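Local atomic coordinates of 24-sterol C-methyltransferase (Haloferax volcanii, PDB entry 6F5Z), a protein that probably transfers methyl groups from S-adenosylmethionine, binds S-adenosyl-L-homocysteine, and pairs with the Trm112 methyltransferase activator. Residues B[105-110]-B[127-132]. Residues are numbered along the deposited sequence; the frame is centred on the assembly and turned at random.
Sequences DHVWSM and ARILKP. With SAH (S-adenosyl-L-homocysteine), chain G; GOL (glycerol), chain F.
Two groups converge on OD1 of Asp105: O2 of a glycerol, probably left from the crystallisation liquor, donates to it over 2.7 Å, and NZ of Lys131 forms a salt bridge with it, the hydrogen bond weak at 3.3 Å. The other oxygen, OD2, accepts from the backbone N of Thr41 and from a water at 3.0 Å, and that water also takes a bond from Lys131 NZ at 2.8 Å, closing a bridge beside the direct one. Lys131 reaches this far because its chain is fully extended beyond CG (chi2 173°), running alongside the carboxylate in the same direction. An alanine at Asp105 would probably leave the ammonium without its anionic mate and Thr41 N without its side-chain acceptor. The pairing ties the Asp105 end of segment 105-110 to the residues that follow helix 119-129, within a beta-alpha-beta crossover of the Rossmann-like methyltransferase fold; the chain then runs on into the neighbouring parallel strand 134-140. Inward from the salt bridge the contact turns apolar. Leu130 CD2 lies 3.8 Å from Val107 CG2. Ile129 brings CD1 to the same Val107 methyl, 4.0 Å away, the two side chains crossing at about a right angle. At the far end of the strand, Met110 O accepts a 2.9 Å bond from the amino N of S-adenosyl-L-homocysteine.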
loop_
_atom_site.group_PDB
_atom_site.type_symbol
_atom_site.label_atom_id
_atom_site.label_comp_id
_atom_site.label_asym_id
_atom_site.label_seq_id
_atom_site.Cartn_x
_atom_site.Cartn_y
_atom_site.Cartn_z
ATOM N N ASP B 105 4.203 -5.689 15.032
ATOM C CA ASP B 105 3.643 -4.551 14.290
ATOM C C ASP B 105 3.574 -4.805 12.791
ATOM O O ASP B 105 2.608 -4.379 12.156
ATOM C CB ASP B 105 4.451 -3.279 14.570
ATOM C CG ASP B 105 4.382 -2.857 16.039
ATOM O OD1 ASP B 105 3.277 -2.539 16.509
ATOM O OD2 ASP B 105 5.397 -2.999 16.745
ATOM N N HIS B 106 4.630 -5.441 12.208
ATOM C CA HIS B 106 4.612 -5.730 10.777
ATOM C C HIS B 106 5.378 -7.004 10.497
ATOM O O HIS B 106 6.293 -7.369 11.255
ATOM C CB HIS B 106 5.261 -4.611 9.945
ATOM C CG HIS B 106 4.674 -3.268 10.187
ATOM N ND1 HIS B 106 5.244 -2.372 11.100
ATOM C CD2 HIS B 106 3.541 -2.740 9.684
ATOM C CE1 HIS B 106 4.435 -1.325 11.105
ATOM N NE2 HIS B 106 3.392 -1.489 10.294
ATOM N N VAL B 107 4.975 -7.685 9.419
ATOM C CA VAL B 107 5.689 -8.899 8.972
ATOM C C VAL B 107 6.128 -8.616 7.533
ATOM O O VAL B 107 5.356 -8.098 6.713
ATOM C CB VAL B 107 4.743 -10.131 9.009
ATOM C CG1 VAL B 107 5.416 -11.372 8.403
ATOM C CG2 VAL B 107 4.318 -10.431 10.446
ATOM N N TRP B 108 7.386 -8.982 7.227
ATOM C CA TRP B 108 7.985 -8.869 5.917
ATOM C C TRP B 108 8.392 -10.265 5.464
ATOM O O TRP B 108 8.874 -11.062 6.267
ATOM C CB TRP B 108 9.282 -8.028 6.028
ATOM C CG TRP B 108 10.229 -8.185 4.868
ATOM C CD1 TRP B 108 11.279 -9.062 4.780
ATOM C CD2 TRP B 108 10.154 -7.510 3.600
ATOM N NE1 TRP B 108 11.905 -8.933 3.543
ATOM C CE2 TRP B 108 11.208 -8.011 2.790
ATOM C CE3 TRP B 108 9.290 -6.528 3.068
ATOM C CZ2 TRP B 108 11.479 -7.491 1.520
ATOM C CZ3 TRP B 108 9.528 -6.044 1.787
ATOM C CH2 TRP B 108 10.593 -6.560 1.011
ATOM N N SER B 109 8.230 -10.552 4.180
ATOM C CA SER B 109 8.788 -11.770 3.628
ATOM C C SER B 109 9.152 -11.536 2.164
ATOM O O SER B 109 8.323 -11.076 1.381
ATOM C CB SER B 109 7.840 -12.945 3.815
ATOM O OG SER B 109 8.401 -14.135 3.278
ATOM N N MET B 110 10.384 -11.880 1.789
ATOM C CA MET B 110 10.812 -11.743 0.387
ATOM C C MET B 110 11.347 -13.107 -0.084
ATOM O O MET B 110 12.208 -13.717 0.584
ATOM C CB MET B 110 11.935 -10.695 0.261
ATOM C CG MET B 110 12.672 -10.686 -1.076
ATOM S SD MET B 110 11.597 -10.106 -2.410
ATOM C CE MET B 110 12.776 -9.898 -3.764
ATOM N N ALA B 127 -1.804 -13.288 10.248
ATOM C CA ALA B 127 -2.901 -12.460 10.741
ATOM C C ALA B 127 -3.009 -12.595 12.271
ATOM O O ALA B 127 -3.325 -11.622 12.943
ATOM C CB ALA B 127 -4.213 -12.908 10.094
ATOM N N ARG B 128 -2.722 -13.787 12.803
ATOM C CA ARG B 128 -2.774 -14.015 14.252
ATOM C C ARG B 128 -1.719 -13.196 14.994
ATOM O O ARG B 128 -2.060 -12.490 15.959
ATOM C CB ARG B 128 -2.579 -15.512 14.554
ATOM C CG ARG B 128 -2.610 -15.807 16.062
ATOM C CD ARG B 128 -2.378 -17.283 16.359
ATOM N NE ARG B 128 -1.028 -17.737 16.033
ATOM C CZ ARG B 128 0.058 -17.446 16.741
ATOM N NH1 ARG B 128 -0.038 -16.721 17.853
ATOM N NH2 ARG B 128 1.246 -17.884 16.350
ATOM N N ILE B 129 -0.430 -13.285 14.558
ATOM C CA ILE B 129 0.629 -12.578 15.296
ATOM C C ILE B 129 0.609 -11.046 15.117
ATOM O O ILE B 129 1.096 -10.321 15.987
ATOM C CB ILE B 129 2.018 -13.145 15.025
ATOM C CG1 ILE B 129 2.466 -12.829 13.556
ATOM C CG2 ILE B 129 2.043 -14.678 15.323
ATOM C CD1 ILE B 129 3.936 -13.219 13.324
ATOM N N LEU B 130 0.084 -10.572 13.995
ATOM C CA LEU B 130 0.016 -9.144 13.778
ATOM C C LEU B 130 -0.958 -8.487 14.724
ATOM O O LEU B 130 -2.082 -8.948 14.869
ATOM C CB LEU B 130 -0.458 -8.870 12.340
ATOM C CG LEU B 130 0.621 -8.943 11.272
ATOM C CD1 LEU B 130 -0.015 -8.852 9.868
ATOM C CD2 LEU B 130 1.706 -7.881 11.501
ATOM N N LYS B 131 -0.593 -7.322 15.216
ATOM C CA LYS B 131 -1.545 -6.475 15.924
ATOM C C LYS B 131 -2.603 -5.988 14.906
ATOM O O LYS B 131 -2.255 -5.746 13.742
ATOM C CB LYS B 131 -0.808 -5.251 16.475
ATOM C CG LYS B 131 0.135 -5.605 17.622
ATOM C CD LYS B 131 0.982 -4.401 18.026
ATOM C CE LYS B 131 1.859 -4.720 19.202
ATOM N NZ LYS B 131 2.652 -3.513 19.573
ATOM N N PRO B 132 -3.863 -5.752 15.311
ATOM C CA PRO B 132 -4.835 -5.116 14.387
ATOM C C PRO B 132 -4.243 -3.814 13.815
ATOM O O PRO B 132 -3.676 -2.987 14.529
ATOM C CB PRO B 132 -6.030 -4.792 15.310
ATOM C CG PRO B 132 -5.945 -5.844 16.367
ATOM C CD PRO B 132 -4.468 -6.013 16.635
HETATM N N SAH G . 14.455 -13.238 2.286
HETATM C CA SAH G . 15.822 -13.607 1.830
HETATM C CB SAH G . 16.029 -15.155 1.592
HETATM C CG SAH G . 15.160 -15.709 0.467
HETATM S SD SAH G . 15.472 -17.498 0.231
HETATM C C SAH G . 16.230 -12.845 0.542
HETATM O O SAH G . 15.334 -12.003 0.103
HETATM O OXT SAH G . 17.302 -13.017 0.008
HETATM C "C5'" SAH G . 14.166 -18.278 1.210
HETATM C "C4'" SAH G . 14.464 -18.319 2.697
HETATM O "O4'" SAH G . 13.294 -18.859 3.366
HETATM C "C3'" SAH G . 15.629 -19.265 3.012
HETATM O "O3'" SAH G . 16.602 -18.667 3.868
HETATM C "C2'" SAH G . 14.936 -20.518 3.559
HETATM O "O2'" SAH G . 15.704 -21.285 4.484
HETATM C "C1'" SAH G . 13.678 -19.937 4.204
HETATM N N9 SAH G . 12.548 -20.866 4.279
HETATM C C8 SAH G . 11.970 -21.553 3.239
HETATM N N7 SAH G . 10.937 -22.281 3.588
HETATM C C5 SAH G . 10.820 -22.055 4.952
HETATM C C6 SAH G . 9.918 -22.540 5.926
HETATM N N6 SAH G . 8.937 -23.416 5.668
HETATM N N1 SAH G . 10.084 -22.120 7.205
HETATM C C2 SAH G . 11.100 -21.292 7.487
HETATM N N3 SAH G . 12.009 -20.770 6.659
HETATM C C4 SAH G . 11.811 -21.187 5.391
HETATM C C1 GOL F . 0.752 -2.446 14.083
HETATM O O1 GOL F . 1.179 -1.530 13.084
HETATM C C2 GOL F . 0.428 -1.738 15.377
HETATM O O2 GOL F . 1.423 -0.745 15.646
HETATM C C3 GOL F . -0.959 -1.137 15.434
HETATM O O3 GOL F . -1.436 -0.776 14.146
HETATM O O HOH W 1 5.442 -3.826 19.619
#